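Local coordinates for truncated hemoglobin from geobacillus stearothermophilus (Geobacillus stearothermophilus, PDB 2BKM), which binds haem and oxygen within a truncated globin fold and probably serves in oxygen transport or storage, at residues R25-A28 with D32-P35; T44-K49 with T63-H68; P60-T63 with H68-L71. All blocks are in the same frame, centred on the assembly; numbering follows the deposited sequence.

Following the chain from its N terminus, contact 1 closes the turn that leaves helix 12-29, folding residues 32-35 back against the last turn of that helix. It is complete before contact 2 opens on helix 42-55, and the centres of the two lie about 19 Å apart. Contact 2 closes a longer loop by joining helix 42-55 to helix 61-66. Contact 3 opens within that loop and ends beyond it, so the two interleave and share T63 and H68; their centres are about 6 Å apart. Together contacts 2 and 3 tie the distal helix, the connecting turn and the approach to helix 71-75 to one edge of the haem, which both touch.

Contact 1: residues R25-A28 with D32-P35; sequences RRVA and DLRP
V27 holds CG1 anti to its own backbone N (chi1 170°), and L33 holds CG anti to its carbonyl carbon (chi1 -54°); these settings put two branched side chains across each other at about a right angle. CG1 of V27 rests on CB of L33 at 4.0 Å, while V27 CG2 lies 4.2 Å from L33 CD1, so both valine methyls take part. The pair packs where helix 12-29, the B helix of the truncated globin fold, gives way to the loop leading to helix 42-55. Here the loop turns back along the helix end, as the 5.1 Å separation of A28 CA and R34 CA records. L33 also reaches the haem and leans on A87 of helix 82-98, and V27 touches F37 of the oxygen pocket, which places this packing on the haem side of the turn. On the outer side R34 runs its extended chain past the carbonyl of A28: A28 O is 3.0 Å from R34 CG and 3.3 Å from R34 CD. Both carbons pass close to that oxygen, tightly at CG, in a contact that is not a hydrogen bond, while R34 NH1 forms a weak, long ion pair with D39.

Contact 2: residues T44-K49 with T63-H68; sequences TAHKQK and TAEHGH. Unlike the reference sequence in segment 44-49: H46 (reference Arg). With HEM (protoporphyrin IX containing Fe), chain D.
The closest alpha carbons, those of K47 and H66, stand 8.4 Å apart, so helices 42-55 and 61-66 are bridged by side chains rather than by backbone contact. Helix 42-55 is the distal E helix of the truncated globin fold, and this bridge sits beside the propionate edge of the haem. At its outer end H46, where the reference sequence has arginine, meets E65 from the opposite direction in a His-carboxylate hydrogen bond. H46 NE2 donates to E65 OE1 at 3.0 Å (N-H...O 153°), with a weak second bond to E65 OE2. OE1 lies near the imidazole plane and receives the donor on its syn side, 23° out of the carboxylate plane; the ring and carboxylate planes are 39° apart. Q50 reinforces the junction: its NE2 bonds to E65 OE1 and its OE1 to H66 NE2. E65 CG lies 3.6 Å above one face of the H66 ring, displaced toward its rim, and the ring meets the stem of K47 obliquely, with H66 NE2 3.7 Å from K47 CG. Fully extended beyond CG, K47 carries its ammonium past this ring to the haem, where K47 NZ donates to propionate O1D at 2.8 Å. An alanine here would remove the stem and the ammonium, and would probably leave the propionate short of a positive mate and open a gap beside the H66 ring. The other propionate is held by T44, whose OG1 donates to haem O2A at 2.5 Å.

Contact 3: residues P60-T63 with H68-L71; sequences PLYT and HPML. With HEM (protoporphyrin IX containing Fe), chain D.
The Y62 ring receives two oxygens at its edge, both near its plane: haem O2D at the phenol end and H68 O beside CE2. P69 comes at a slant, neither squarely over the face nor at the edge, with its CA 3.5 Å from Y62 CE2; the rings of Y62 and H66 also meet, their planes about 40° apart. The setting is the EF region of the truncated globin fold, where a loop links helix 61-66 to the short helix 71-75, which ends at H75, probably the proximal histidine. Y62 has CG anti to its backbone N (chi1 179°), which sends the ring from the helix across the loop toward the haem. There its OH donates to propionate O2D in a very short bond of 2.5 Å. Because the other oxygen of this carboxylate is bound by K47, the propionate is gripped from two parts of the chain, which probably helps keep it ionised. The tyrosine and proline side chains run antiparallel past one another, with Y62 CD2 4.0 Å from P69 CG. One residue on, T63 adds a looser contact: its OG1, hydrogen-bonded to Q54 NE2, lies 3.7 Å from P69 CD, and its CG2 is 3.9 Å from ND1 of the H68 ring, which it approaches obliquely. R74 steadies the loop by donating to the carbonyls of H68 and P69. M70 then occupies the N-cap position of helix 71-75, and L71, packed on F51 of helix 42-55, lays its CD2 3.7 Å from haem methyl CMD.

Contact 1: residues R25-A28 with D32-P35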
loop_
_atom_site.group_PDB
_atom_site.type_symbol
_atom_site.label_atom_id
_atom_site.label_comp_id
_atom_site.label_asym_id
_atom_site.label_seq_id
_atom_site.Cartn_x
_atom_site.Cartn_y
_atom_site.Cartn_z
ATOM N N ARG A 25 5.554 -3.568 9.358
ATOM C CA ARG A 25 6.816 -3.919 10.012
ATOM C C ARG A 25 8.015 -3.510 9.145
ATOM O O ARG A 25 9.051 -3.074 9.660
ATOM C CB ARG A 25 6.899 -5.414 10.299
ATOM C CG ARG A 25 5.979 -5.867 11.399
ATOM C CD ARG A 25 6.387 -7.289 11.819
ATOM N NE ARG A 25 6.143 -8.275 10.763
ATOM C CZ ARG A 25 4.998 -8.940 10.646
ATOM N NH1 ARG A 25 4.830 -9.831 9.673
ATOM N NH2 ARG A 25 4.017 -8.706 11.516
ATOM N N ARG A 26 7.889 -3.659 7.820
ATOM C CA ARG A 26 8.964 -3.271 6.927
ATOM C C ARG A 26 9.103 -1.760 6.856
ATOM O O ARG A 26 10.196 -1.242 6.817
ATOM C CB ARG A 26 8.731 -3.838 5.525
ATOM C CG ARG A 26 8.725 -5.367 5.369
ATOM C CD ARG A 26 9.814 -6.128 6.092
ATOM N NE ARG A 26 9.781 -7.484 5.541
ATOM C CZ ARG A 26 10.772 -8.058 4.860
ATOM N NH1 ARG A 26 11.941 -7.445 4.671
ATOM N NH2 ARG A 26 10.585 -9.274 4.388
ATOM N N VAL A 27 7.972 -1.052 6.810
ATOM C CA VAL A 27 8.005 0.385 6.752
ATOM C C VAL A 27 8.686 0.933 7.973
ATOM O O VAL A 27 9.502 1.837 7.855
ATOM C CB VAL A 27 6.567 0.955 6.628
ATOM C CG1 VAL A 27 6.568 2.464 6.825
ATOM C CG2 VAL A 27 5.964 0.594 5.247
ATOM N N ALA A 28 8.366 0.368 9.131
ATOM C CA ALA A 28 8.940 0.889 10.376
ATOM C C ALA A 28 10.455 0.789 10.341
ATOM O O ALA A 28 11.131 1.613 10.969
ATOM C CB ALA A 28 8.374 0.142 11.573
ATOM N N ASP A 32 14.244 5.196 4.572
ATOM C CA ASP A 32 13.666 6.204 3.709
ATOM C C ASP A 32 12.218 6.488 4.041
ATOM O O ASP A 32 11.666 7.485 3.535
ATOM C CB ASP A 32 13.744 5.798 2.252
ATOM C CG ASP A 32 15.151 5.733 1.759
ATOM O OD1 ASP A 32 15.905 6.681 2.067
ATOM O OD2 ASP A 32 15.507 4.741 1.090
ATOM N N LEU A 33 11.606 5.622 4.863
ATOM C CA LEU A 33 10.198 5.787 5.202
ATOM C C LEU A 33 9.937 6.116 6.648
ATOM O O LEU A 33 9.088 6.973 6.949
ATOM C CB LEU A 33 9.405 4.526 4.813
ATOM C CG LEU A 33 9.579 4.129 3.352
ATOM C CD1 LEU A 33 8.797 2.858 3.184
ATOM C CD2 LEU A 33 9.044 5.237 2.482
ATOM N N ARG A 34 10.654 5.424 7.533
ATOM C CA ARG A 34 10.469 5.515 8.987
ATOM C C ARG A 34 10.299 6.956 9.471
ATOM O O ARG A 34 9.409 7.207 10.296
ATOM C CB ARG A 34 11.620 4.812 9.728
ATOM C CG ARG A 34 11.405 4.634 11.239
ATOM C CD ARG A 34 12.747 4.374 11.959
ATOM N NE ARG A 34 12.745 4.740 13.381
ATOM C CZ ARG A 34 11.672 5.054 14.117
ATOM N NH1 ARG A 34 10.447 5.044 13.602
ATOM N NH2 ARG A 34 11.830 5.374 15.398
ATOM N N PRO A 35 11.099 7.913 8.951
ATOM C CA PRO A 35 10.953 9.202 9.624
ATOM C C PRO A 35 9.690 9.959 9.229
ATOM O O PRO A 35 9.250 10.825 10.013
ATOM C CB PRO A 35 12.222 9.972 9.222
ATOM C CG PRO A 35 13.105 8.968 8.444
ATOM C CD PRO A 35 12.122 7.981 7.883
#

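Contact 2: residues T44-K49 with T63-H68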
loop_
_atom_site.group_PDB
_atom_site.type_symbol
_atom_site.label_atom_id
_atom_site.label_comp_id
_atom_site.label_asym_id
_atom_site.label_seq_id
_atom_site.Cartn_x
_atom_site.Cartn_y
_atom_site.Cartn_z
ATOM N N THR A 44 -2.364 3.971 10.964
ATOM C CA THR A 44 -2.028 3.893 9.553
ATOM C C THR A 44 -2.408 2.530 8.998
ATOM O O THR A 44 -2.959 2.419 7.904
ATOM C CB THR A 44 -0.518 4.063 9.386
ATOM O OG1 THR A 44 -0.112 5.272 10.047
ATOM C CG2 THR A 44 -0.172 4.127 7.912
ATOM N N ALA A 45 -2.057 1.491 9.746
ATOM C CA ALA A 45 -2.328 0.140 9.303
ATOM C C ALA A 45 -3.822 -0.093 9.211
ATOM O O ALA A 45 -4.294 -0.732 8.263
ATOM C CB ALA A 45 -1.713 -0.857 10.259
ATOM N N HIS A 46 -4.585 0.449 10.161
ATOM C CA HIS A 46 -6.020 0.304 10.106
ATOM C C HIS A 46 -6.556 0.921 8.824
ATOM O O HIS A 46 -7.332 0.331 8.104
ATOM C CB HIS A 46 -6.625 0.985 11.340
ATOM C CG HIS A 46 -8.098 1.173 11.276
ATOM N ND1 HIS A 46 -8.990 0.122 11.300
ATOM C CD2 HIS A 46 -8.843 2.302 11.222
ATOM C CE1 HIS A 46 -10.224 0.597 11.256
ATOM N NE2 HIS A 46 -10.160 1.916 11.198
ATOM N N LYS A 47 -6.086 2.118 8.522
ATOM C CA LYS A 47 -6.582 2.816 7.350
ATOM C C LYS A 47 -6.178 2.098 6.085
ATOM O O LYS A 47 -6.940 2.020 5.162
ATOM C CB LYS A 47 -6.000 4.219 7.298
ATOM C CG LYS A 47 -6.598 5.178 8.317
ATOM C CD LYS A 47 -5.839 6.500 8.287
ATOM C CE LYS A 47 -6.529 7.534 9.153
ATOM N NZ LYS A 47 -5.757 8.814 9.103
ATOM N N GLN A 48 -4.951 1.581 6.053
ATOM C CA GLN A 48 -4.496 0.887 4.864
ATOM C C GLN A 48 -5.241 -0.418 4.643
ATOM O O GLN A 48 -5.510 -0.791 3.512
ATOM C CB GLN A 48 -3.009 0.590 5.003
ATOM C CG GLN A 48 -2.342 0.071 3.725
ATOM C CD GLN A 48 -2.276 1.140 2.643
ATOM O OE1 GLN A 48 -1.225 1.800 2.496
ATOM N NE2 GLN A 48 -3.367 1.351 1.916
ATOM N N LYS A 49 -5.539 -1.125 5.721
ATOM C CA LYS A 49 -6.359 -2.320 5.559
ATOM C C LYS A 49 -7.703 -1.959 4.926
ATOM O O LYS A 49 -8.181 -2.611 3.999
ATOM C CB LYS A 49 -6.569 -3.007 6.890
ATOM C CG LYS A 49 -7.421 -4.235 6.716
ATOM C CD LYS A 49 -7.387 -5.201 7.865
ATOM C CE LYS A 49 -7.554 -6.650 7.355
ATOM N NZ LYS A 49 -8.480 -6.997 6.183
ATOM N N THR A 63 -13.807 4.567 2.524
ATOM C CA THR A 63 -14.689 5.718 2.319
ATOM C C THR A 63 -15.658 5.841 3.491
ATOM O O THR A 63 -15.895 6.946 3.992
ATOM C CB THR A 63 -15.404 5.610 1.013
ATOM O OG1 THR A 63 -14.447 5.820 -0.039
ATOM C CG2 THR A 63 -16.472 6.706 0.894
ATOM N N ALA A 64 -16.170 4.706 3.938
ATOM C CA ALA A 64 -17.183 4.684 5.007
ATOM C C ALA A 64 -16.663 5.392 6.236
ATOM O O ALA A 64 -17.392 6.105 6.912
ATOM C CB ALA A 64 -17.584 3.257 5.343
ATOM N N GLU A 65 -15.390 5.211 6.546
ATOM C CA GLU A 65 -14.861 5.827 7.737
ATOM C C GLU A 65 -14.150 7.144 7.509
ATOM O O GLU A 65 -14.136 7.992 8.411
ATOM C CB GLU A 65 -13.959 4.837 8.488
ATOM C CG GLU A 65 -13.516 5.338 9.847
ATOM C CD GLU A 65 -12.611 4.349 10.580
ATOM O OE1 GLU A 65 -12.786 3.126 10.414
ATOM O OE2 GLU A 65 -11.749 4.827 11.349
ATOM N N HIS A 66 -13.501 7.324 6.361
ATOM C CA HIS A 66 -12.630 8.474 6.183
ATOM C C HIS A 66 -13.006 9.372 5.013
ATOM O O HIS A 66 -12.362 10.397 4.816
ATOM C CB HIS A 66 -11.183 7.995 5.985
ATOM C CG HIS A 66 -10.763 6.979 6.990
ATOM N ND1 HIS A 66 -10.436 7.308 8.288
ATOM C CD2 HIS A 66 -10.665 5.631 6.910
ATOM C CE1 HIS A 66 -10.132 6.210 8.955
ATOM N NE2 HIS A 66 -10.277 5.177 8.143
ATOM N N GLY A 67 -14.003 8.979 4.230
ATOM C CA GLY A 67 -14.341 9.755 3.057
ATOM C C GLY A 67 -13.527 9.322 1.853
ATOM O O GLY A 67 -12.758 8.351 1.912
ATOM N N HIS A 68 -13.699 10.016 0.746
ATOM C CA HIS A 68 -13.001 9.616 -0.484
ATOM C C HIS A 68 -11.493 9.541 -0.242
ATOM O O HIS A 68 -10.933 10.340 0.500
ATOM C CB HIS A 68 -13.340 10.563 -1.628
ATOM C CG HIS A 68 -14.735 10.377 -2.169
ATOM N ND1 HIS A 68 -15.494 9.252 -1.918
ATOM C CD2 HIS A 68 -15.492 11.167 -2.971
ATOM C CE1 HIS A 68 -16.666 9.367 -2.520
ATOM N NE2 HIS A 68 -16.688 10.520 -3.170
HETATM C CHA HEM D . -1.027 7.711 4.313
HETATM C CHB HEM D . 3.542 7.718 2.799
HETATM C CHC HEM D . 2.103 5.420 -1.220
HETATM C CHD HEM D . -2.156 4.555 0.820
HETATM C C1A HEM D . 0.329 7.853 4.234
HETATM C C2A HEM D . 1.118 8.520 5.248
HETATM C C3A HEM D . 2.381 8.520 4.826
HETATM C C4A HEM D . 2.421 7.867 3.543
HETATM C CMA HEM D . 3.592 9.102 5.578
HETATM C CAA HEM D . 0.579 9.084 6.573
HETATM C CBA HEM D . 0.198 7.932 7.485
HETATM C CGA HEM D . -0.663 8.351 8.661
HETATM O O1A HEM D . -0.901 9.580 8.901
HETATM O O2A HEM D . -1.166 7.444 9.372
HETATM C C1B HEM D . 3.524 7.139 1.563
HETATM C C2B HEM D . 4.658 7.062 0.664
HETATM C C3B HEM D . 4.243 6.459 -0.445
HETATM C C4B HEM D . 2.850 6.101 -0.321
HETATM C CMB HEM D . 6.090 7.557 0.960
HETATM C CAB HEM D . 5.115 6.159 -1.654
HETATM C CBB HEM D . 4.636 6.148 -2.904
HETATM C C1C HEM D . 0.847 4.902 -0.986
HETATM C C2C HEM D . 0.168 3.931 -1.810
HETATM C C3C HEM D . -1.012 3.726 -1.209
HETATM C C4C HEM D . -1.087 4.534 -0.018
HETATM C CMC HEM D . 0.707 3.273 -3.115
HETATM C CAC HEM D . -2.144 2.761 -1.595
HETATM C CBC HEM D . -2.203 2.053 -2.714
HETATM C C1D HEM D . -2.245 5.354 1.916
HETATM C C2D HEM D . -3.446 5.496 2.701
HETATM C C3D HEM D . -3.095 6.478 3.760
HETATM C C4D HEM D . -1.732 6.871 3.501
HETATM C CMD HEM D . -4.775 4.756 2.500
HETATM C CAD HEM D . -4.009 6.977 4.862
HETATM C CBD HEM D . -4.617 8.322 4.444
HETATM C CGD HEM D . -5.388 8.830 5.639
HETATM O O1D HEM D . -4.773 9.406 6.596
HETATM O O2D HEM D . -6.624 8.580 5.644
HETATM N NA HEM D . 1.166 7.474 3.207
HETATM N NB HEM D . 2.458 6.549 0.915
HETATM N NC HEM D . 0.073 5.228 0.102
HETATM N ND HEM D . -1.257 6.176 2.425
HETATM FE FE HEM D . 0.599 6.371 1.652
#

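Contact 3: residues P60-T63 with H68-L71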
loop_
_atom_site.group_PDB
_atom_site.type_symbol
_atom_site.label_atom_id
_atom_site.label_comp_id
_atom_site.label_asym_id
_atom_site.label_seq_id
_atom_site.Cartn_x
_atom_site.Cartn_y
_atom_site.Cartn_z
ATOM N N PRO A 60 -16.406 -1.003 0.514
ATOM C CA PRO A 60 -15.813 0.347 0.528
ATOM C C PRO A 60 -15.543 0.823 1.947
ATOM O O PRO A 60 -16.063 1.847 2.411
ATOM C CB PRO A 60 -16.874 1.202 -0.174
ATOM C CG PRO A 60 -18.176 0.460 0.189
ATOM C CD PRO A 60 -17.865 -0.976 0.220
ATOM N N LEU A 61 -14.667 0.105 2.641
ATOM C CA LEU A 61 -14.435 0.331 4.054
ATOM C C LEU A 61 -13.776 1.651 4.365
ATOM O O LEU A 61 -14.000 2.260 5.420
ATOM C CB LEU A 61 -13.562 -0.780 4.597
ATOM C CG LEU A 61 -14.135 -2.191 4.510
ATOM C CD1 LEU A 61 -13.193 -3.140 5.232
ATOM C CD2 LEU A 61 -15.531 -2.254 5.112
ATOM N N TYR A 62 -12.887 2.070 3.483
ATOM C CA TYR A 62 -12.149 3.269 3.734
ATOM C C TYR A 62 -13.048 4.499 3.611
ATOM O O TYR A 62 -13.061 5.340 4.506
ATOM C CB TYR A 62 -10.940 3.361 2.771
ATOM C CG TYR A 62 -10.138 4.628 2.990
ATOM C CD1 TYR A 62 -9.041 4.652 3.853
ATOM C CD2 TYR A 62 -10.537 5.837 2.386
ATOM C CE1 TYR A 62 -8.325 5.832 4.070
ATOM C CE2 TYR A 62 -9.817 7.020 2.609
ATOM C CZ TYR A 62 -8.727 7.007 3.432
ATOM O OH TYR A 62 -8.073 8.189 3.648
ATOM N N THR A 63 -13.807 4.567 2.524
ATOM C CA THR A 63 -14.689 5.718 2.319
ATOM C C THR A 63 -15.658 5.841 3.491
ATOM O O THR A 63 -15.895 6.946 3.992
ATOM C CB THR A 63 -15.404 5.610 1.013
ATOM O OG1 THR A 63 -14.447 5.820 -0.039
ATOM C CG2 THR A 63 -16.472 6.706 0.894
ATOM N N HIS A 68 -13.699 10.016 0.746
ATOM C CA HIS A 68 -13.001 9.616 -0.484
ATOM C C HIS A 68 -11.493 9.541 -0.242
ATOM O O HIS A 68 -10.933 10.340 0.500
ATOM C CB HIS A 68 -13.340 10.563 -1.628
ATOM C CG HIS A 68 -14.735 10.377 -2.169
ATOM N ND1 HIS A 68 -15.494 9.252 -1.918
ATOM C CD2 HIS A 68 -15.492 11.167 -2.971
ATOM C CE1 HIS A 68 -16.666 9.367 -2.520
ATOM N NE2 HIS A 68 -16.688 10.520 -3.170
ATOM N N PRO A 69 -10.837 8.520 -0.816
ATOM C CA PRO A 69 -9.391 8.397 -0.634
ATOM C C PRO A 69 -8.590 9.643 -1.016
ATOM O O PRO A 69 -7.690 10.020 -0.276
ATOM C CB PRO A 69 -9.042 7.218 -1.537
ATOM C CG PRO A 69 -10.314 6.368 -1.581
ATOM C CD PRO A 69 -11.418 7.401 -1.565
ATOM N N MET A 70 -8.926 10.270 -2.136
ATOM C CA MET A 70 -8.166 11.421 -2.659
ATOM C C MET A 70 -6.692 11.261 -2.289
ATOM O O MET A 70 -6.059 12.148 -1.675
ATOM C CB MET A 70 -8.731 12.751 -2.152
ATOM C CG MET A 70 -8.764 12.923 -0.671
ATOM S SD MET A 70 -9.430 14.556 -0.252
ATOM C CE MET A 70 -8.693 14.804 1.374
ATOM N N LEU A 71 -6.140 10.119 -2.669
ATOM C CA LEU A 71 -4.875 9.709 -2.101
ATOM C C LEU A 71 -3.783 10.660 -2.498
ATOM O O LEU A 71 -2.962 11.011 -1.685
ATOM C CB LEU A 71 -4.490 8.317 -2.566
ATOM C CG LEU A 71 -5.024 7.085 -1.849
ATOM C CD1 LEU A 71 -4.156 5.952 -2.383
ATOM C CD2 LEU A 71 -4.970 7.154 -0.356
HETATM C CHA HEM D . -1.027 7.711 4.313
HETATM C CHB HEM D . 3.542 7.718 2.799
HETATM C CHC HEM D . 2.103 5.420 -1.220
HETATM C CHD HEM D . -2.156 4.555 0.820
HETATM C C1A HEM D . 0.329 7.853 4.234
HETATM C C2A HEM D . 1.118 8.520 5.248
HETATM C C3A HEM D . 2.381 8.520 4.826
HETATM C C4A HEM D . 2.421 7.867 3.543
HETATM C CMA HEM D . 3.592 9.102 5.578
HETATM C CAA HEM D . 0.579 9.084 6.573
HETATM C CBA HEM D . 0.198 7.932 7.485
HETATM C CGA HEM D . -0.663 8.351 8.661
HETATM O O1A HEM D . -0.901 9.580 8.901
HETATM O O2A HEM D . -1.166 7.444 9.372
HETATM C C1B HEM D . 3.524 7.139 1.563
HETATM C C2B HEM D . 4.658 7.062 0.664
HETATM C C3B HEM D . 4.243 6.459 -0.445
HETATM C C4B HEM D . 2.850 6.101 -0.321
HETATM C CMB HEM D . 6.090 7.557 0.960
HETATM C CAB HEM D . 5.115 6.159 -1.654
HETATM C CBB HEM D . 4.636 6.148 -2.904
HETATM C C1C HEM D . 0.847 4.902 -0.986
HETATM C C2C HEM D . 0.168 3.931 -1.810
HETATM C C3C HEM D . -1.012 3.726 -1.209
HETATM C C4C HEM D . -1.087 4.534 -0.018
HETATM C CMC HEM D . 0.707 3.273 -3.115
HETATM C CAC HEM D . -2.144 2.761 -1.595
HETATM C CBC HEM D . -2.203 2.053 -2.714
HETATM C C1D HEM D . -2.245 5.354 1.916
HETATM C C2D HEM D . -3.446 5.496 2.701
HETATM C C3D HEM D . -3.095 6.478 3.760
HETATM C C4D HEM D . -1.732 6.871 3.501
HETATM C CMD HEM D . -4.775 4.756 2.500
HETATM C CAD HEM D . -4.009 6.977 4.862
HETATM C CBD HEM D . -4.617 8.322 4.444
HETATM C CGD HEM D . -5.388 8.830 5.639
HETATM O O1D HEM D . -4.773 9.406 6.596
HETATM O O2D HEM D . -6.624 8.580 5.644
HETATM N NA HEM D . 1.166 7.474 3.207
HETATM N NB HEM D . 2.458 6.549 0.915
HETATM N NC HEM D . 0.073 5.228 0.102
HETATM N ND HEM D . -1.257 6.176 2.425
HETATM FE FE HEM D . 0.599 6.371 1.652
#